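Local coordinates for secreted protein (Kutzneria albida DSM 43870, PDB 5M6Q), which probably catalyses transfer of the gamma-glutamyl group of protein-bound glutamine to amines, as a secreted microbial transglutaminase, at residues R31-D36 / T49-N54; P61-S66 / Y162-R167; A73-A78 / D100-R105. One frame throughout, in Å; residues are numbered along the deposited sequence.

Interaction 1. Residues R31-D36 / T49-N54; sequences REMTED and TVVNLN
M33 and V51 form the apolar half of this contact: the methyl CE of M33 lies 4.0 Å from CG1 of V51, and the two side chains cross at about a right angle. The thioether bends at its last torsion (chi3 -79°), which turns CE toward the valine although the CB of M33 does not face it. R31 and N54 make the polar half, approaching from opposite directions. NH1 of R31 comes within 3.4 Å of OD1 of N54, but the angle is too poor for a hydrogen bond, and the oxygen sits oblique to a guanidinium plane turned 27° from the amide. Both groups are anchored elsewhere: R31 NH1 forms a salt bridge with OE2 of E37, and N54 ND2 donates to K223 O. Locally, R31 NH2 adds a weak bond to E32 O (3.1 Å).

In the second shell, T34 is the N-cap of helix 35-41. Its side chain accepts a backbone N-H just beyond D36, and its own N-H goes to OE1 of E37, a reciprocal pattern consistent with a capping box. The E37 carboxylate thus serves both the helix start and the arginine. N54 has left the helix with positive phi (65°), ending helix 47-53. W25 of helix 18-28 touches R31, M33 and V51 alike, joining the two halves. Taken together, the evidence describes loop-to-helix packing in the helical layer beside the central antiparallel sheet: the loop leading into capped helix 35-41 packs against the last turn of helix 47-53 and the residue that follows it.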
loop_
_atom_site.group_PDB
_atom_site.type_symbol
_atom_site.label_atom_id
_atom_site.label_comp_id
_atom_site.label_asym_id
_atom_site.label_seq_id
_atom_site.Cartn_x
_atom_site.Cartn_y
_atom_site.Cartn_z
ATOM N N ARG A 31 -11.557 -16.846 -8.033
ATOM C CA ARG A 31 -10.559 -17.822 -8.434
ATOM C C ARG A 31 -9.755 -18.304 -7.248
ATOM O O ARG A 31 -9.749 -17.689 -6.185
ATOM C CB ARG A 31 -9.607 -17.234 -9.468
ATOM C CG ARG A 31 -8.605 -16.268 -8.886
ATOM C CD ARG A 31 -7.502 -16.024 -9.881
ATOM N NE ARG A 31 -6.726 -14.840 -9.554
ATOM C CZ ARG A 31 -5.604 -14.866 -8.845
ATOM N NH1 ARG A 31 -4.957 -13.733 -8.598
ATOM N NH2 ARG A 31 -5.129 -16.028 -8.390
ATOM N N GLU A 32 -9.050 -19.400 -7.462
ATOM C CA GLU A 32 -8.228 -19.995 -6.440
ATOM C C GLU A 32 -6.946 -19.193 -6.262
ATOM O O GLU A 32 -6.387 -18.656 -7.226
ATOM C CB GLU A 32 -7.929 -21.442 -6.809
ATOM C CG GLU A 32 -7.197 -22.256 -5.765
ATOM C CD GLU A 32 -7.460 -23.741 -5.932
ATOM O OE1 GLU A 32 -8.631 -24.100 -6.186
ATOM O OE2 GLU A 32 -6.505 -24.542 -5.830
ATOM N N MET A 33 -6.496 -19.095 -5.018
ATOM C CA MET A 33 -5.236 -18.449 -4.721
ATOM C C MET A 33 -4.127 -19.453 -5.029
ATOM O O MET A 33 -4.202 -20.606 -4.606
ATOM C CB MET A 33 -5.198 -17.975 -3.259
ATOM C CG MET A 33 -4.021 -17.068 -2.925
ATOM S SD MET A 33 -3.939 -16.510 -1.197
ATOM C CE MET A 33 -5.150 -15.189 -1.150
ATOM N N THR A 34 -3.113 -19.017 -5.773
ATOM C CA THR A 34 -2.030 -19.896 -6.212
ATOM C C THR A 34 -1.021 -20.169 -5.109
ATOM O O THR A 34 -1.093 -19.596 -4.016
ATOM C CB THR A 34 -1.252 -19.309 -7.404
ATOM O OG1 THR A 34 -0.376 -18.283 -6.929
ATOM C CG2 THR A 34 -2.197 -18.722 -8.446
ATOM N N GLU A 35 -0.062 -21.036 -5.410
ATOM C CA GLU A 35 0.947 -21.392 -4.431
ATOM C C GLU A 35 1.896 -20.234 -4.197
ATOM O O GLU A 35 2.239 -19.944 -3.052
ATOM C CB GLU A 35 1.712 -22.646 -4.863
ATOM C CG GLU A 35 0.898 -23.928 -4.695
ATOM C CD GLU A 35 0.169 -23.993 -3.349
ATOM O OE1 GLU A 35 0.808 -23.736 -2.300
ATOM O OE2 GLU A 35 -1.050 -24.289 -3.344
ATOM N N ASP A 36 2.316 -19.572 -5.272
ATOM C CA ASP A 36 3.108 -18.349 -5.143
ATOM C C ASP A 36 2.368 -17.301 -4.300
ATOM O O ASP A 36 2.981 -16.593 -3.498
ATOM C CB ASP A 36 3.453 -17.757 -6.521
ATOM C CG ASP A 36 4.534 -18.546 -7.257
ATOM O OD1 ASP A 36 5.072 -19.518 -6.681
ATOM O OD2 ASP A 36 4.853 -18.184 -8.415
ATOM N N THR A 49 -0.746 -7.113 1.238
ATOM C CA THR A 49 -0.708 -6.073 0.212
ATOM C C THR A 49 -0.112 -6.593 -1.103
ATOM O O THR A 49 -0.656 -6.328 -2.167
ATOM C CB THR A 49 0.087 -4.837 0.709
ATOM O OG1 THR A 49 -0.697 -4.139 1.689
ATOM C CG2 THR A 49 0.399 -3.892 -0.426
ATOM N N VAL A 50 0.978 -7.357 -1.027
ATOM C CA VAL A 50 1.599 -7.917 -2.225
ATOM C C VAL A 50 0.610 -8.791 -2.970
ATOM O O VAL A 50 0.484 -8.710 -4.192
ATOM C CB VAL A 50 2.857 -8.722 -1.878
ATOM C CG1 VAL A 50 3.289 -9.595 -3.072
ATOM C CG2 VAL A 50 3.962 -7.792 -1.428
ATOM N N VAL A 51 -0.118 -9.619 -2.234
ATOM C CA VAL A 51 -1.089 -10.473 -2.895
ATOM C C VAL A 51 -2.176 -9.630 -3.570
ATOM O O VAL A 51 -2.588 -9.916 -4.690
ATOM C CB VAL A 51 -1.676 -11.477 -1.919
ATOM C CG1 VAL A 51 -2.902 -12.166 -2.528
ATOM C CG2 VAL A 51 -0.600 -12.511 -1.562
ATOM N N ASN A 52 -2.610 -8.563 -2.922
ATOM C CA ASN A 52 -3.672 -7.754 -3.512
ATOM C C ASN A 52 -3.234 -6.911 -4.721
ATOM O O ASN A 52 -4.059 -6.568 -5.552
ATOM C CB ASN A 52 -4.298 -6.855 -2.448
ATOM C CG ASN A 52 -5.216 -7.623 -1.509
ATOM O OD1 ASN A 52 -5.661 -8.726 -1.823
ATOM N ND2 ASN A 52 -5.497 -7.046 -0.351
ATOM N N LEU A 53 -1.953 -6.580 -4.830
ATOM C CA LEU A 53 -1.484 -5.897 -6.030
ATOM C C LEU A 53 -1.504 -6.815 -7.252
ATOM O O LEU A 53 -1.621 -6.334 -8.371
ATOM C CB LEU A 53 -0.086 -5.335 -5.821
ATOM C CG LEU A 53 -0.060 -4.211 -4.794
ATOM C CD1 LEU A 53 1.355 -3.944 -4.347
ATOM C CD2 LEU A 53 -0.684 -2.951 -5.395
ATOM N N ASN A 54 -1.396 -8.127 -7.033
ATOM C CA ASN A 54 -1.636 -9.109 -8.099
ATOM C C ASN A 54 -0.585 -8.954 -9.192
ATOM O O ASN A 54 -0.864 -9.103 -10.374
ATOM C CB ASN A 54 -3.054 -8.953 -8.680
ATOM C CG ASN A 54 -3.459 -10.124 -9.588
ATOM O OD1 ASN A 54 -2.887 -11.206 -9.506
ATOM N ND2 ASN A 54 -4.448 -9.901 -10.445
#

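Interaction 2. Residues P61-S66 / Y162-R167; sequences PPLNLS and YRYRAR
L63, in the loop between helix 47-53 and edge strand 66-67, meets Y162 and Y164 of the long loop before strand 174-179, making a loop-to-loop contact in the transglutaminase fold. One methyl does the touching: CD1 of L63 lies 3.9 Å from CD2 of Y162, approaching that ring obliquely, and 4.2 Å from OH of Y164. The tyrosines also hold each other. The backbone N of Y164 sits 3.3 Å above one face of the Y162 ring, offset toward its rim, while CE2 of Y162 lies over a face of the Y164 ring. Phi at Y164 is positive (59°).

A water at the edge of the Y164 ring, in its plane, donates to P61 O at 2.8 Å and bonds Y164 OH at 2.6 Å. Within the first loop S66 OG, also bonded to T218 OG1, donates to L63 O (2.8 Å) from above the carbonyl plane. Y162 OH is bonded to NZ of K129. Two MES molecules, probably from the crystallisation liquor, bind nearby: one is hydrogen-bonded to N64 ND2, another salt-bridged to R165 NH1. With no direct hydrogen bond between the segments, their cohesion rests on one leucine methyl and one bridging water.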
loop_
_atom_site.group_PDB
_atom_site.type_symbol
_atom_site.label_atom_id
_atom_site.label_comp_id
_atom_site.label_asym_id
_atom_site.label_seq_id
_atom_site.Cartn_x
_atom_site.Cartn_y
_atom_site.Cartn_z
ATOM N N PRO A 61 5.885 -4.254 -1.911
ATOM C CA PRO A 61 5.016 -3.198 -2.437
ATOM C C PRO A 61 5.839 -1.948 -2.756
ATOM O O PRO A 61 6.626 -1.506 -1.927
ATOM C CB PRO A 61 4.022 -2.949 -1.289
ATOM C CG PRO A 61 4.093 -4.176 -0.439
ATOM C CD PRO A 61 5.521 -4.643 -0.539
ATOM N N PRO A 62 5.661 -1.381 -3.948
ATOM C CA PRO A 62 6.506 -0.253 -4.358
ATOM C C PRO A 62 6.162 1.026 -3.610
ATOM O O PRO A 62 4.983 1.309 -3.399
ATOM C CB PRO A 62 6.196 -0.112 -5.848
ATOM C CG PRO A 62 4.770 -0.569 -5.961
ATOM C CD PRO A 62 4.555 -1.625 -4.890
ATOM N N LEU A 63 7.178 1.799 -3.228
ATOM C CA LEU A 63 6.968 2.952 -2.359
ATOM C C LEU A 63 7.134 4.268 -3.107
ATOM O O LEU A 63 7.178 5.329 -2.489
ATOM C CB LEU A 63 7.929 2.891 -1.170
ATOM C CG LEU A 63 7.773 1.608 -0.346
ATOM C CD1 LEU A 63 8.753 1.570 0.833
ATOM C CD2 LEU A 63 6.342 1.461 0.173
ATOM N N ASN A 64 7.196 4.170 -4.435
ATOM C CA ASN A 64 7.451 5.299 -5.341
ATOM C C ASN A 64 6.564 6.512 -5.101
ATOM O O ASN A 64 7.005 7.653 -5.208
ATOM C CB ASN A 64 7.242 4.870 -6.808
ATOM C CG ASN A 64 8.018 3.636 -7.178
ATOM O OD1 ASN A 64 7.461 2.681 -7.725
ATOM N ND2 ASN A 64 9.318 3.650 -6.907
ATOM N N LEU A 65 5.289 6.238 -4.860
ATOM C CA LEU A 65 4.264 7.268 -4.777
ATOM C C LEU A 65 3.659 7.231 -3.390
ATOM O O LEU A 65 2.553 6.714 -3.202
ATOM C CB LEU A 65 3.177 7.058 -5.838
ATOM C CG LEU A 65 3.551 7.126 -7.325
ATOM C CD1 LEU A 65 2.296 6.916 -8.167
ATOM C CD2 LEU A 65 4.269 8.449 -7.720
ATOM N N SER A 66 4.399 7.780 -2.426
ATOM C CA SER A 66 4.008 7.758 -1.012
ATOM C C SER A 66 3.694 9.160 -0.525
ATOM O O SER A 66 4.423 10.097 -0.832
ATOM C CB SER A 66 5.116 7.154 -0.141
ATOM O OG SER A 66 5.303 5.782 -0.428
ATOM N N TYR A 162 14.794 4.791 2.409
ATOM C CA TYR A 162 14.224 3.781 3.286
ATOM C C TYR A 162 14.897 2.413 3.117
ATOM O O TYR A 162 15.067 1.935 2.002
ATOM C CB TYR A 162 12.716 3.674 3.051
ATOM C CG TYR A 162 12.080 2.688 3.975
ATOM C CD1 TYR A 162 11.954 2.967 5.337
ATOM C CD2 TYR A 162 11.636 1.464 3.507
ATOM C CE1 TYR A 162 11.399 2.051 6.203
ATOM C CE2 TYR A 162 11.070 0.553 4.353
ATOM C CZ TYR A 162 10.947 0.854 5.704
ATOM O OH TYR A 162 10.381 -0.059 6.549
ATOM N N ARG A 163 15.274 1.788 4.229
ATOM C CA ARG A 163 16.045 0.531 4.204
ATOM C C ARG A 163 15.385 -0.626 4.961
ATOM O O ARG A 163 16.050 -1.614 5.268
ATOM C CB ARG A 163 17.435 0.748 4.811
ATOM C CG ARG A 163 18.170 1.976 4.339
ATOM C CD ARG A 163 19.490 2.142 5.097
ATOM N NE ARG A 163 20.222 0.878 5.218
ATOM C CZ ARG A 163 20.589 0.318 6.371
ATOM N NH1 ARG A 163 20.313 0.916 7.531
ATOM N NH2 ARG A 163 21.244 -0.841 6.361
ATOM N N TYR A 164 14.106 -0.492 5.298
ATOM C CA TYR A 164 13.384 -1.516 6.061
ATOM C C TYR A 164 14.000 -1.825 7.429
ATOM O O TYR A 164 13.841 -2.934 7.947
ATOM C CB TYR A 164 13.281 -2.814 5.259
ATOM C CG TYR A 164 12.528 -2.658 3.963
ATOM C CD1 TYR A 164 11.149 -2.815 3.912
ATOM C CD2 TYR A 164 13.197 -2.348 2.790
ATOM C CE1 TYR A 164 10.459 -2.662 2.731
ATOM C CE2 TYR A 164 12.523 -2.197 1.603
ATOM C CZ TYR A 164 11.159 -2.352 1.571
ATOM O OH TYR A 164 10.501 -2.194 0.371
ATOM N N ARG A 165 14.674 -0.846 8.019
ATOM C CA ARG A 165 15.249 -1.011 9.345
ATOM C C ARG A 165 14.209 -0.832 10.446
ATOM O O ARG A 165 13.486 0.158 10.452
ATOM C CB ARG A 165 16.383 -0.010 9.579
ATOM C CG ARG A 165 17.066 -0.223 10.936
ATOM C CD ARG A 165 18.165 0.805 11.257
ATOM N NE ARG A 165 18.743 0.521 12.566
ATOM C CZ ARG A 165 18.717 1.355 13.596
ATOM N NH1 ARG A 165 18.169 2.551 13.462
ATOM N NH2 ARG A 165 19.254 0.998 14.760
ATOM N N ALA A 166 14.167 -1.770 11.393
ATOM C CA ALA A 166 13.276 -1.670 12.549
ATOM C C ALA A 166 13.866 -0.795 13.642
ATOM O O ALA A 166 15.081 -0.734 13.813
ATOM C CB ALA A 166 12.976 -3.046 13.119
ATOM N N ARG A 167 13.000 -0.137 14.400
ATOM C CA ARG A 167 13.402 0.330 15.714
ATOM C C ARG A 167 13.880 -0.886 16.526
ATOM O O ARG A 167 13.159 -1.874 16.639
ATOM C CB ARG A 167 12.254 1.041 16.417
ATOM C CG ARG A 167 12.663 1.573 17.779
ATOM C CD ARG A 167 11.582 2.331 18.466
ATOM N NE ARG A 167 12.099 2.867 19.718
ATOM C CZ ARG A 167 11.360 3.192 20.770
ATOM N NH1 ARG A 167 10.042 3.041 20.737
ATOM N NH2 ARG A 167 11.953 3.673 21.855
HETATM O O HOH W 1 7.907 -2.240 0.410
#

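Interaction 3. Residues A73-A78 / D100-R105; sequences AEAVQA and DPILKR
V76, on helix 70-84, sends its two methyls to two different residues of the turn 100-105, and this fork is the tighter part of the contact. CG1 lies 4.0 Å from CD2 of L103, and CG2 the same 4.0 Å from CG2 of I102. The first torsion of the valine (chi1 166°) sets CG1 anti to the backbone N and CG2 anti to the carbonyl carbon, spreading the pair across both partners; in each pairing the side chains meet at a slant. V76 and L103 are both buried. Behind them V219 of strand 214-223 touches V76, and A79, L80 and I83, farther along helix 70-84, touch L103.

The other side is looser. There CD1 of I102 reaches only CB of A75, at 4.2 Å, and both residues are partly exposed to solvent. R105, at the end of the turn, is exposed, and its NH1 forms a salt bridge with OE2 of E153.

What shapes the turn is D100. Its OD1 accepts from I102 N at 3.0 Å, an Asx turn, and from L103 N with a nearly straight 167° bond that uses the anti lone pair. The I102 donor instead meets this oxygen from above the carboxylate plane. K104 N adds a backbone bond to D100 O. The two N-H groups gripped by one carboxylate oxygen belong to I102 and L103, whose methyls touch V76, so polar bonds within the turn fix its shape, whereas attraction to the helix is purely apolar, with no hydrogen bond between the segments.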
loop_
_atom_site.group_PDB
_atom_site.type_symbol
_atom_site.label_atom_id
_atom_site.label_comp_id
_atom_site.label_asym_id
_atom_site.label_seq_id
_atom_site.Cartn_x
_atom_site.Cartn_y
_atom_site.Cartn_z
ATOM N N ALA A 73 -3.283 10.726 -1.372
ATOM C CA ALA A 73 -3.193 9.443 -2.052
ATOM C C ALA A 73 -4.468 9.180 -2.839
ATOM O O ALA A 73 -4.435 8.627 -3.935
ATOM C CB ALA A 73 -2.945 8.310 -1.059
ATOM N N GLU A 74 -5.601 9.571 -2.270
ATOM C CA GLU A 74 -6.859 9.373 -2.972
ATOM C C GLU A 74 -6.948 10.240 -4.229
ATOM O O GLU A 74 -7.504 9.810 -5.246
ATOM C CB GLU A 74 -8.030 9.639 -2.023
ATOM C CG GLU A 74 -8.171 8.499 -1.022
ATOM C CD GLU A 74 -9.133 8.807 0.098
ATOM O OE1 GLU A 74 -9.029 9.907 0.685
ATOM O OE2 GLU A 74 -9.984 7.937 0.382
ATOM N N ALA A 75 -6.391 11.445 -4.176
ATOM C CA ALA A 75 -6.421 12.320 -5.350
ATOM C C ALA A 75 -5.503 11.770 -6.442
ATOM O O ALA A 75 -5.797 11.847 -7.630
ATOM C CB ALA A 75 -6.013 13.744 -4.981
ATOM N N VAL A 76 -4.386 11.206 -6.023
ATOM C CA VAL A 76 -3.410 10.679 -6.957
ATOM C C VAL A 76 -3.961 9.395 -7.577
ATOM O O VAL A 76 -3.831 9.160 -8.775
ATOM C CB VAL A 76 -2.056 10.476 -6.253
ATOM C CG1 VAL A 76 -1.125 9.604 -7.101
ATOM C CG2 VAL A 76 -1.419 11.868 -5.983
ATOM N N GLN A 77 -4.635 8.592 -6.763
ATOM C CA GLN A 77 -5.324 7.402 -7.253
ATOM C C GLN A 77 -6.335 7.765 -8.333
ATOM O O GLN A 77 -6.351 7.160 -9.405
ATOM C CB GLN A 77 -6.033 6.671 -6.101
ATOM C CG GLN A 77 -6.758 5.399 -6.530
ATOM C CD GLN A 77 -7.647 4.834 -5.435
ATOM O OE1 GLN A 77 -8.243 5.581 -4.647
ATOM N NE2 GLN A 77 -7.732 3.506 -5.369
ATOM N N ALA A 78 -7.179 8.754 -8.062
ATOM C CA ALA A 78 -8.198 9.123 -9.049
ATOM C C ALA A 78 -7.546 9.652 -10.328
ATOM O O ALA A 78 -7.986 9.335 -11.426
ATOM C CB ALA A 78 -9.163 10.143 -8.484
ATOM N N ASP A 100 -1.123 16.434 -16.479
ATOM C CA ASP A 100 -2.061 16.386 -15.354
ATOM C C ASP A 100 -1.645 17.321 -14.213
ATOM O O ASP A 100 -0.538 17.201 -13.680
ATOM C CB ASP A 100 -2.182 14.961 -14.831
ATOM C CG ASP A 100 -3.242 14.828 -13.766
ATOM O OD1 ASP A 100 -2.943 15.070 -12.571
ATOM O OD2 ASP A 100 -4.381 14.480 -14.127
ATOM N N PRO A 101 -2.543 18.242 -13.822
ATOM C CA PRO A 101 -2.241 19.263 -12.808
ATOM C C PRO A 101 -1.672 18.708 -11.490
ATOM O O PRO A 101 -0.838 19.355 -10.866
ATOM C CB PRO A 101 -3.597 19.947 -12.569
ATOM C CG PRO A 101 -4.618 19.125 -13.286
ATOM C CD PRO A 101 -3.905 18.380 -14.366
ATOM N N ILE A 102 -2.096 17.526 -11.073
ATOM C CA ILE A 102 -1.551 16.945 -9.853
ATOM C C ILE A 102 -0.290 16.117 -10.122
ATOM O O ILE A 102 0.743 16.280 -9.466
ATOM C CB ILE A 102 -2.617 16.103 -9.147
ATOM C CG1 ILE A 102 -3.712 17.016 -8.595
ATOM C CG2 ILE A 102 -2.005 15.255 -8.053
ATOM C CD1 ILE A 102 -4.939 16.254 -8.125
ATOM N N LEU A 103 -0.364 15.235 -11.104
ATOM C CA LEU A 103 0.693 14.260 -11.299
ATOM C C LEU A 103 2.016 14.892 -11.782
ATOM O O LEU A 103 3.093 14.395 -11.463
ATOM C CB LEU A 103 0.208 13.178 -12.270
ATOM C CG LEU A 103 -1.056 12.437 -11.796
ATOM C CD1 LEU A 103 -1.535 11.436 -12.828
ATOM C CD2 LEU A 103 -0.831 11.742 -10.465
ATOM N N LYS A 104 1.944 15.995 -12.518
ATOM C CA LYS A 104 3.154 16.571 -13.110
ATOM C C LYS A 104 4.096 17.158 -12.068
ATOM O O LYS A 104 5.276 17.330 -12.338
ATOM C CB LYS A 104 2.797 17.645 -14.148
ATOM C CG LYS A 104 2.247 18.930 -13.576
ATOM C CD LYS A 104 1.850 19.900 -14.692
ATOM C CE LYS A 104 1.428 21.241 -14.124
ATOM N NZ LYS A 104 1.016 22.214 -15.185
ATOM N N ARG A 105 3.594 17.454 -10.872
ATOM C CA ARG A 105 4.466 17.985 -9.831
ATOM C C ARG A 105 5.121 16.898 -8.997
ATOM O O ARG A 105 5.914 17.198 -8.122
ATOM C CB ARG A 105 3.695 18.913 -8.907
ATOM C CG ARG A 105 2.930 19.991 -9.630
ATOM C CD ARG A 105 1.613 20.203 -8.958
ATOM N NE ARG A 105 1.679 21.112 -7.827
ATOM C CZ ARG A 105 0.852 21.043 -6.786
ATOM N NH1 ARG A 105 0.946 21.925 -5.800
ATOM N NH2 ARG A 105 -0.070 20.082 -6.727
#

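From the N terminus, interaction 1 comes first: residues 31-36 and 49-54 close a short, largely helical loop that is complete before interaction 2 begins. Interaction 2 then closes a much longer one, from 61-66 to 162-167, and interaction 3 (73-78 with 100-105) falls wholly within it, so no loops cross. Interactions 1 and 2 touch directly: V50 CG2 packs 3.6 Å from P61 CD, linking helix 47-53 to the loop before strand 66-67. Interactions 2 and 3 approach to about 4 Å between nearest atoms without touching. Interaction 1 joins the approach to helix 35-41 to the end of helix 47-53; interaction 3, its centre 27 Å away, joins helix 70-84 to the turn after helix 90-99.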